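Local coordinates for protein ORF59 (Human herpesvirus 8, PDB 3HSL) that serves as the accessory subunit of the viral DNA polymerase, raising its processivity during lytic replication, probably by holding the enzyme on its template, at residues A[24-30]-A[265-270]; A[110-116]-A[130-136]. All coordinates share one frame; numbering follows the deposited sequence.

Interaction 1 (A[24-30]-A[265-270])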
ATOM      1  N   ILE A  24      -3.330   6.754 -20.052  1.00 25.01           N
ATOM      2  CA  ILE A  24      -2.622   7.797 -19.311  1.00 25.91           C
ATOM      3  C   ILE A  24      -1.970   7.307 -18.020  1.00 26.03           C
ATOM      4  O   ILE A  24      -1.210   8.047 -17.394  1.00 25.36           O
ATOM      5  CB  ILE A  24      -3.609   8.927 -18.960  1.00 26.43           C
ATOM      6  CG1 ILE A  24      -4.167   9.548 -20.233  1.00 27.82           C
ATOM      7  CG2 ILE A  24      -2.947  10.021 -18.128  1.00 27.13           C
ATOM      8  CD1 ILE A  24      -5.250  10.566 -19.947  1.00 29.97           C
ATOM      9  N   ARG A  25      -2.275   6.066 -17.640  1.00 26.97           N
ATOM     10  CA  ARG A  25      -1.775   5.426 -16.412  1.00 27.88           C
ATOM     11  C   ARG A  25      -0.304   5.740 -16.037  1.00 28.07           C
ATOM     12  O   ARG A  25       0.011   6.014 -14.870  1.00 27.96           O
ATOM     13  CB  ARG A  25      -2.000   3.913 -16.489  1.00 28.31           C
ATOM     14  CG  ARG A  25      -1.772   3.227 -15.176  1.00 31.08           C
ATOM     15  CD  ARG A  25      -2.032   1.731 -15.188  1.00 34.00           C
ATOM     16  NE  ARG A  25      -1.821   1.228 -13.830  1.00 37.30           N
ATOM     17  CZ  ARG A  25      -0.625   0.918 -13.318  1.00 40.35           C
ATOM     18  NH1 ARG A  25       0.493   1.056 -14.047  1.00 41.19           N
ATOM     19  NH2 ARG A  25      -0.536   0.468 -12.069  1.00 41.07           N
ATOM     20  N   ARG A  26       0.569   5.699 -17.037  1.00 28.00           N
ATOM     21  CA  ARG A  26       2.000   5.955 -16.905  1.00 28.41           C
ATOM     22  C   ARG A  26       2.260   7.299 -16.221  1.00 27.77           C
ATOM     23  O   ARG A  26       3.194   7.435 -15.440  1.00 28.09           O
ATOM     24  CB  ARG A  26       2.580   5.940 -18.320  1.00 29.64           C
ATOM     25  CG  ARG A  26       4.033   5.557 -18.513  1.00 31.70           C
ATOM     26  CD  ARG A  26       4.153   5.174 -20.034  1.00 34.32           C
ATOM     27  NE  ARG A  26       5.202   4.202 -20.341  1.00 33.56           N
ATOM     28  CZ  ARG A  26       4.994   2.888 -20.292  1.00 34.40           C
ATOM     29  NH1 ARG A  26       3.796   2.422 -19.953  1.00 34.24           N
ATOM     30  NH2 ARG A  26       5.973   2.036 -20.579  1.00 34.68           N
ATOM     31  N   VAL A  27       1.437   8.298 -16.511  1.00 26.90           N
ATOM     32  CA  VAL A  27       1.613   9.597 -15.885  1.00 26.44           C
ATOM     33  C   VAL A  27       1.262   9.491 -14.397  1.00 26.66           C
ATOM     34  O   VAL A  27       1.958  10.054 -13.540  1.00 27.35           O
ATOM     35  CB  VAL A  27       0.742  10.693 -16.527  1.00 26.10           C
ATOM     36  CG1 VAL A  27       1.046  12.035 -15.883  1.00 25.55           C
ATOM     37  CG2 VAL A  27       0.997  10.785 -18.016  1.00 25.86           C
ATOM     38  N   ASN A  28       0.187   8.769 -14.098  1.00 25.95           N
ATOM     39  CA  ASN A  28      -0.254   8.599 -12.733  1.00 25.49           C
ATOM     40  C   ASN A  28       0.736   7.814 -11.871  1.00 25.58           C
ATOM     41  O   ASN A  28       0.928   8.145 -10.709  1.00 26.19           O
ATOM     42  CB  ASN A  28      -1.606   7.907 -12.702  1.00 25.62           C
ATOM     43  CG  ASN A  28      -2.185   7.853 -11.317  1.00 25.64           C
ATOM     44  OD1 ASN A  28      -2.365   8.889 -10.659  1.00 25.77           O
ATOM     45  ND2 ASN A  28      -2.488   6.645 -10.857  1.00 26.03           N
ATOM     46  N   GLU A  29       1.361   6.779 -12.429  1.00 25.40           N
ATOM     47  CA  GLU A  29       2.347   5.980 -11.683  1.00 25.66           C
ATOM     48  C   GLU A  29       3.612   6.767 -11.325  1.00 24.98           C
ATOM     49  O   GLU A  29       4.302   6.462 -10.344  1.00 25.45           O
ATOM     50  CB  GLU A  29       2.739   4.716 -12.457  1.00 26.21           C
ATOM     51  CG  GLU A  29       1.583   3.752 -12.609  1.00 30.53           C
ATOM     52  CD  GLU A  29       1.075   3.240 -11.256  1.00 34.14           C
ATOM     53  OE1 GLU A  29       1.900   2.631 -10.522  1.00 34.18           O
ATOM     54  OE2 GLU A  29      -0.141   3.451 -10.946  1.00 35.20           O
ATOM     55  N   HIS A  30       3.915   7.779 -12.121  1.00 23.45           N
ATOM     56  CA  HIS A  30       5.096   8.564 -11.882  1.00 21.98           C
ATOM     57  C   HIS A  30       4.894   9.568 -10.745  1.00 21.41           C
ATOM     58  O   HIS A  30       5.842   9.888 -10.031  1.00 21.12           O
ATOM     59  CB  HIS A  30       5.495   9.245 -13.182  1.00 21.76           C
ATOM     60  CG  HIS A  30       6.760  10.028 -13.092  1.00 21.11           C
ATOM     61  ND1 HIS A  30       8.001   9.431 -13.067  1.00 20.54           N
ATOM     62  CD2 HIS A  30       6.978  11.361 -13.025  1.00 21.03           C
ATOM     63  CE1 HIS A  30       8.931  10.363 -12.985  1.00 20.23           C
ATOM     64  NE2 HIS A  30       8.338  11.544 -12.958  1.00 20.45           N
ATOM     65  N   LYS A 265       9.090  15.335 -15.371  1.00 25.58           N
ATOM     66  CA  LYS A 265       9.932  14.645 -16.322  1.00 26.44           C
ATOM     67  C   LYS A 265       9.340  13.233 -16.366  1.00 26.99           C
ATOM     68  O   LYS A 265       9.754  12.350 -15.595  1.00 27.27           O
ATOM     69  CB  LYS A 265      11.386  14.616 -15.828  1.00 26.97           C
ATOM     70  CG  LYS A 265      12.436  13.943 -16.753  1.00 28.05           C
ATOM     71  CD  LYS A 265      12.650  14.734 -18.056  1.00 30.05           C
ATOM     72  CE  LYS A 265      13.791  14.202 -18.936  1.00 29.83           C
ATOM     73  NZ  LYS A 265      13.518  12.840 -19.453  1.00 31.17           N
ATOM     74  N   VAL A 266       8.371  13.027 -17.262  1.00 26.99           N
ATOM     75  CA  VAL A 266       7.712  11.734 -17.423  1.00 27.11           C
ATOM     76  C   VAL A 266       8.138  11.154 -18.769  1.00 27.39           C
ATOM     77  O   VAL A 266       7.663  11.605 -19.813  1.00 27.74           O
ATOM     78  CB  VAL A 266       6.174  11.874 -17.398  1.00 27.34           C
ATOM     79  CG1 VAL A 266       5.510  10.490 -17.461  1.00 27.30           C
ATOM     80  CG2 VAL A 266       5.728  12.616 -16.160  1.00 26.21           C
ATOM     81  N   PRO A 267       9.036  10.153 -18.751  1.00 27.61           N
ATOM     82  CA  PRO A 267       9.573   9.497 -19.959  1.00 27.30           C
ATOM     83  C   PRO A 267       8.519   9.036 -20.964  1.00 26.42           C
ATOM     84  O   PRO A 267       7.680   8.198 -20.656  1.00 25.80           O
ATOM     85  CB  PRO A 267      10.353   8.305 -19.390  1.00 27.52           C
ATOM     86  CG  PRO A 267      10.823   8.810 -18.053  1.00 28.24           C
ATOM     87  CD  PRO A 267       9.624   9.578 -17.527  1.00 27.97           C
ATOM     88  N   GLY A 268       8.593   9.607 -22.162  1.00 26.09           N
ATOM     89  CA  GLY A 268       7.673   9.308 -23.250  1.00 25.37           C
ATOM     90  C   GLY A 268       6.433  10.176 -23.162  1.00 24.93           C
ATOM     91  O   GLY A 268       5.467   9.952 -23.896  1.00 25.24           O
ATOM     92  N   TRP A 269       6.462  11.166 -22.266  1.00 24.02           N
ATOM     93  CA  TRP A 269       5.321  12.055 -22.051  1.00 23.34           C
ATOM     94  C   TRP A 269       5.610  13.540 -21.838  1.00 22.62           C
ATOM     95  O   TRP A 269       5.280  14.365 -22.686  1.00 22.85           O
ATOM     96  CB  TRP A 269       4.488  11.538 -20.874  1.00 23.69           C
ATOM     97  CG  TRP A 269       3.757  10.291 -21.193  1.00 24.09           C
ATOM     98  CD1 TRP A 269       4.265   9.028 -21.233  1.00 24.89           C
ATOM     99  CD2 TRP A 269       2.371  10.179 -21.517  1.00 23.54           C
ATOM    100  NE1 TRP A 269       3.282   8.134 -21.565  1.00 25.66           N
ATOM    101  CE2 TRP A 269       2.107   8.816 -21.744  1.00 24.86           C
ATOM    102  CE3 TRP A 269       1.329  11.100 -21.638  1.00 22.77           C
ATOM    103  CZ2 TRP A 269       0.844   8.348 -22.087  1.00 24.77           C
ATOM    104  CZ3 TRP A 269       0.086  10.651 -21.973  1.00 23.45           C
ATOM    105  CH2 TRP A 269      -0.157   9.282 -22.195  1.00 25.25           C
ATOM    106  N   PHE A 270       6.220  13.874 -20.706  1.00 21.36           N
ATOM    107  CA  PHE A 270       6.514  15.262 -20.385  1.00 20.01           C
ATOM    108  C   PHE A 270       7.970  15.504 -20.083  1.00 19.50           C
ATOM    109  O   PHE A 270       8.690  14.588 -19.699  1.00 18.88           O
ATOM    110  CB  PHE A 270       5.695  15.739 -19.167  1.00 19.21           C
ATOM    111  CG  PHE A 270       4.217  15.673 -19.366  1.00 17.66           C
ATOM    112  CD1 PHE A 270       3.566  16.616 -20.146  1.00 16.17           C
ATOM    113  CD2 PHE A 270       3.466  14.666 -18.766  1.00 18.01           C
ATOM    114  CE1 PHE A 270       2.194  16.557 -20.331  1.00 15.90           C
ATOM    115  CE2 PHE A 270       2.084  14.597 -18.942  1.00 16.53           C
ATOM    116  CZ  PHE A 270       1.450  15.546 -19.728  1.00 16.10           C
TER
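With CG2 of V27 beside the backbone N and CG of W269 likewise beside its own N (chi1 -71°), the methyl and the indole are brought together, crossing at about a right angle. V27 CG2 then sits over one face of the six-membered ring of W269, 4.0 Å from its centroid, a CH-pi contact displaced toward the rim on the CE3 side. The same methyl meets the edge of F270, V27 CG2 lying 4.1 Å from F270 CE2; with its two short methyl branches, V27 suits the place between W269 and F270, CG2 touching both rings. R26 meets the indole at its pyrrole nitrogen, R26 CD coming within 3.4 Å of W269 NE1. R26 is an exposed residue, and its aliphatic part makes this contact. I24 lies at the CH2 end of the six-membered ring, with I24 CA 4.1 Å from W269 CH2.

One turn further along, H30 has CG anti to the backbone N (chi1 -176°), which swings the imidazole across to V266. H30 CD2 packs 3.6 Å from V266 CG2, while V266 CA lies over one ring face. NE2 is near K265 O, but at a poor angle; its hydrogen bond goes instead to R262 O. Behind these side chains, V266 O accepts from both W269 N and F270 N. W269 and F270 thus both face V266, a classic beta bulge, which lets the two consecutive aromatic residues turn toward the helix. G268, with positive phi, suits the tight turn just before them.

The contact sets helix 18-35 against the loop that leads from helix 254-263 into strand 270-276. Strand 296-302 backs the apolar part, V296 touching I24 and F270, and L298 touching V266 and F270.

Interaction 2 (A[110-116]-A[130-136])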
ATOM      1  N   ASP A 110     -14.657  -0.975 -14.922  1.00 21.74           N
ATOM      2  CA  ASP A 110     -15.485   0.244 -14.925  1.00 21.77           C
ATOM      3  C   ASP A 110     -15.390   1.011 -13.602  1.00 20.36           C
ATOM      4  O   ASP A 110     -15.019   0.440 -12.588  1.00 20.25           O
ATOM      5  CB  ASP A 110     -16.933  -0.118 -15.239  1.00 22.98           C
ATOM      6  CG  ASP A 110     -17.103  -0.521 -16.683  1.00 28.85           C
ATOM      7  OD1 ASP A 110     -16.369   0.095 -17.516  1.00 31.25           O
ATOM      8  OD2 ASP A 110     -17.945  -1.430 -17.002  1.00 32.26           O
ATOM      9  N   ALA A 111     -15.727   2.297 -13.621  1.00 19.14           N
ATOM     10  CA  ALA A 111     -15.678   3.140 -12.425  1.00 18.33           C
ATOM     11  C   ALA A 111     -16.602   4.343 -12.531  1.00 17.90           C
ATOM     12  O   ALA A 111     -16.846   4.854 -13.627  1.00 17.89           O
ATOM     13  CB  ALA A 111     -14.249   3.610 -12.161  1.00 18.65           C
ATOM     14  N   GLY A 112     -17.110   4.794 -11.388  1.00 17.46           N
ATOM     15  CA  GLY A 112     -18.025   5.934 -11.346  1.00 17.28           C
ATOM     16  C   GLY A 112     -17.890   6.677 -10.036  1.00 17.63           C
ATOM     17  O   GLY A 112     -17.494   6.099  -9.023  1.00 17.84           O
ATOM     18  N   ILE A 113     -18.217   7.966 -10.045  1.00 17.81           N
ATOM     19  CA  ILE A 113     -18.115   8.780  -8.833  1.00 17.64           C
ATOM     20  C   ILE A 113     -19.416   9.536  -8.695  1.00 18.05           C
ATOM     21  O   ILE A 113     -19.874  10.199  -9.633  1.00 18.06           O
ATOM     22  CB  ILE A 113     -16.956   9.799  -8.886  1.00 17.59           C
ATOM     23  CG1 ILE A 113     -15.668   9.182  -9.419  1.00 17.26           C
ATOM     24  CG2 ILE A 113     -16.710  10.394  -7.508  1.00 17.88           C
ATOM     25  CD1 ILE A 113     -14.565  10.195  -9.528  1.00 18.45           C
ATOM     26  N   ALA A 114     -20.021   9.441  -7.526  1.00 18.53           N
ATOM     27  CA  ALA A 114     -21.287  10.104  -7.301  1.00 18.96           C
ATOM     28  C   ALA A 114     -21.149  11.067  -6.153  1.00 19.54           C
ATOM     29  O   ALA A 114     -20.294  10.879  -5.294  1.00 20.63           O
ATOM     30  CB  ALA A 114     -22.337   9.081  -7.003  1.00 18.70           C
ATOM     31  N   PHE A 115     -21.989  12.090  -6.142  1.00 19.82           N
ATOM     32  CA  PHE A 115     -21.990  13.102  -5.095  1.00 20.44           C
ATOM     33  C   PHE A 115     -23.417  13.280  -4.640  1.00 21.84           C
ATOM     34  O   PHE A 115     -24.344  13.224  -5.456  1.00 22.34           O
ATOM     35  CB  PHE A 115     -21.418  14.421  -5.617  1.00 19.72           C
ATOM     36  CG  PHE A 115     -20.042  14.281  -6.214  1.00 18.66           C
ATOM     37  CD1 PHE A 115     -18.917  14.262  -5.406  1.00 17.24           C
ATOM     38  CD2 PHE A 115     -19.875  14.166  -7.594  1.00 18.67           C
ATOM     39  CE1 PHE A 115     -17.657  14.131  -5.953  1.00 17.12           C
ATOM     40  CE2 PHE A 115     -18.592  14.033  -8.152  1.00 17.67           C
ATOM     41  CZ  PHE A 115     -17.493  14.017  -7.330  1.00 16.73           C
ATOM     42  N   TYR A 116     -23.602  13.494  -3.340  1.00 23.07           N
ATOM     43  CA  TYR A 116     -24.935  13.659  -2.790  1.00 24.03           C
ATOM     44  C   TYR A 116     -24.944  14.216  -1.376  1.00 24.41           C
ATOM     45  O   TYR A 116     -23.938  14.151  -0.672  1.00 24.10           O
ATOM     46  CB  TYR A 116     -25.681  12.328  -2.823  1.00 24.84           C
ATOM     47  CG  TYR A 116     -25.087  11.235  -1.990  1.00 26.98           C
ATOM     48  CD1 TYR A 116     -25.479  11.063  -0.661  1.00 28.98           C
ATOM     49  CD2 TYR A 116     -24.136  10.366  -2.523  1.00 28.96           C
ATOM     50  CE1 TYR A 116     -24.939  10.051   0.127  1.00 31.05           C
ATOM     51  CE2 TYR A 116     -23.582   9.349  -1.750  1.00 31.39           C
ATOM     52  CZ  TYR A 116     -23.990   9.197  -0.423  1.00 32.69           C
ATOM     53  OH  TYR A 116     -23.448   8.191   0.353  1.00 35.04           O
ATOM     54  N   PHE A 130     -21.098  14.319   0.542  1.00 26.48           N
ATOM     55  CA  PHE A 130     -20.654  12.924   0.326  1.00 25.63           C
ATOM     56  C   PHE A 130     -20.174  12.501  -1.078  1.00 24.25           C
ATOM     57  O   PHE A 130     -20.700  12.974  -2.094  1.00 23.72           O
ATOM     58  CB  PHE A 130     -21.730  11.928   0.754  1.00 26.12           C
ATOM     59  CG  PHE A 130     -22.019  11.932   2.212  1.00 28.29           C
ATOM     60  CD1 PHE A 130     -21.214  11.219   3.088  1.00 29.50           C
ATOM     61  CD2 PHE A 130     -23.103  12.644   2.718  1.00 29.79           C
ATOM     62  CE1 PHE A 130     -21.484  11.219   4.459  1.00 30.60           C
ATOM     63  CE2 PHE A 130     -23.381  12.652   4.081  1.00 30.52           C
ATOM     64  CZ  PHE A 130     -22.571  11.937   4.955  1.00 30.56           C
ATOM     65  N   VAL A 131     -19.177  11.605  -1.109  1.00 22.65           N
ATOM     66  CA  VAL A 131     -18.640  11.075  -2.365  1.00 21.82           C
ATOM     67  C   VAL A 131     -18.680   9.553  -2.385  1.00 21.23           C
ATOM     68  O   VAL A 131     -18.248   8.920  -1.422  1.00 20.67           O
ATOM     69  CB  VAL A 131     -17.126  11.313  -2.522  1.00 21.85           C
ATOM     70  CG1 VAL A 131     -16.745  11.172  -3.967  1.00 21.52           C
ATOM     71  CG2 VAL A 131     -16.739  12.665  -2.107  1.00 24.40           C
ATOM     72  N   ARG A 132     -19.195   8.972  -3.465  1.00 21.12           N
ATOM     73  CA  ARG A 132     -19.156   7.522  -3.645  1.00 22.01           C
ATOM     74  C   ARG A 132     -18.394   7.185  -4.900  1.00 21.98           C
ATOM     75  O   ARG A 132     -18.662   7.745  -5.972  1.00 22.77           O
ATOM     76  CB  ARG A 132     -20.482   6.817  -3.838  1.00 22.94           C
ATOM     77  CG  ARG A 132     -21.262   6.319  -2.663  1.00 25.96           C
ATOM     78  CD  ARG A 132     -22.168   5.234  -3.280  1.00 28.21           C
ATOM     79  NE  ARG A 132     -22.798   5.748  -4.506  1.00 31.46           N
ATOM     80  CZ  ARG A 132     -23.525   5.035  -5.365  1.00 33.50           C
ATOM     81  NH1 ARG A 132     -23.735   3.744  -5.155  1.00 35.18           N
ATOM     82  NH2 ARG A 132     -24.047   5.613  -6.446  1.00 33.98           N
ATOM     83  N   THR A 133     -17.448   6.271  -4.773  1.00 21.12           N
ATOM     84  CA  THR A 133     -16.685   5.832  -5.912  1.00 20.59           C
ATOM     85  C   THR A 133     -16.951   4.351  -5.959  1.00 20.86           C
ATOM     86  O   THR A 133     -16.823   3.633  -4.956  1.00 21.19           O
ATOM     87  CB  THR A 133     -15.184   6.137  -5.773  1.00 20.61           C
ATOM     88  OG1 THR A 133     -15.000   7.556  -5.676  1.00 20.22           O
ATOM     89  CG2 THR A 133     -14.403   5.617  -6.970  1.00 19.50           C
ATOM     90  N   THR A 134     -17.334   3.897  -7.137  1.00 20.64           N
ATOM     91  CA  THR A 134     -17.611   2.517  -7.352  1.00 20.20           C
ATOM     92  C   THR A 134     -16.595   2.033  -8.335  1.00 20.21           C
ATOM     93  O   THR A 134     -16.469   2.617  -9.413  1.00 20.12           O
ATOM     94  CB  THR A 134     -19.007   2.337  -7.935  1.00 20.10           C
ATOM     95  OG1 THR A 134     -19.960   2.706  -6.933  1.00 20.73           O
ATOM     96  CG2 THR A 134     -19.256   0.878  -8.328  1.00 19.46           C
ATOM     97  N   ILE A 135     -15.879   0.975  -7.957  1.00 19.98           N
ATOM     98  CA  ILE A 135     -14.891   0.355  -8.830  1.00 20.41           C
ATOM     99  C   ILE A 135     -15.335  -1.104  -9.135  1.00 20.96           C
ATOM    100  O   ILE A 135     -15.797  -1.828  -8.234  1.00 20.97           O
ATOM    101  CB  ILE A 135     -13.455   0.370  -8.221  1.00 20.52           C
ATOM    102  CG1 ILE A 135     -13.003   1.789  -7.791  1.00 20.96           C
ATOM    103  CG2 ILE A 135     -12.454  -0.258  -9.185  1.00 19.81           C
ATOM    104  CD1 ILE A 135     -12.904   2.858  -8.900  1.00 20.78           C
ATOM    105  N   SER A 136     -15.195  -1.518 -10.400  1.00 20.81           N
ATOM    106  CA  SER A 136     -15.542  -2.860 -10.844  1.00 20.68           C
ATOM    107  C   SER A 136     -14.288  -3.419 -11.474  1.00 20.76           C
ATOM    108  O   SER A 136     -13.784  -2.865 -12.444  1.00 20.46           O
ATOM    109  CB  SER A 136     -16.674  -2.825 -11.859  1.00 20.93           C
ATOM    110  OG  SER A 136     -17.819  -2.219 -11.293  1.00 21.67           O
TER
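Y116 and F130 meet at one end of this strand pair, and the tyrosine's first torsion decides how. Its CG stands between the backbone N and the carbonyl carbon (chi1 63°), which lays the ring across the neighbouring strand. F130 CB comes over one face, 3.8 Å from the centroid of the Y116 ring, whereas the phenyl itself leads away: the two planes are near parallel, 17° apart, but slid so far that they barely overlap. R132 approaches the same tyrosine at its edge, R132 CG 3.9 Å from Y116 CE2. Bent along its chain, the arginine brings NH2 alongside A114 CB, a methyl small enough to lie at the guanidinium edge.

These strands form an antiparallel ladder in the sheet that runs 71-73, 12-16, 108-116, 130-137, 143-149. D110, G112, A114 and Y116 make the hydrogen-bonded pairs with S136, T134, R132 and F130, two bonds to each pair.

On the other face, the side chains of the non-hydrogen-bonded pairs are buried. V131 has CG1 anti to its backbone N (chi1 -161°), a rotation that places this one methyl 3.6 Å from I113 CG2 and 3.7 Å from F115 CE1. I113, V131 and T133 are beta-branched residues that suit an extended strand, and I113 lies side by side with each of the other two. A111 is small enough to admit I135, whose CD1 lies 3.6 Å from A111 CB. Helix 99-103 packs there through L103, and F86 stacks on F115. On the Y116 side, F130 also packs on L141 of the second subunit.

How the interactions relate
Interaction 1 and interaction 2 lie about 25 Å apart, centre to centre, and their nearest atoms are about 11 Å apart, so they do not touch. In chain order, 24-30 comes first, then both strands of interaction 2, and finally 265-270. Interaction 2 is therefore a local pairing of strands only 14 residues apart, whereas interaction 1 joins segments 235 residues apart, near the two ends of the chain. Helix 18-35 follows strand 12-16, which pairs with 108-116, so the early chain links the two sites directly. Interaction 1 lies nearer the chain's centre and ties that early part to the C-terminal strands; interaction 2 lies farther out, where F130 meets the second subunit.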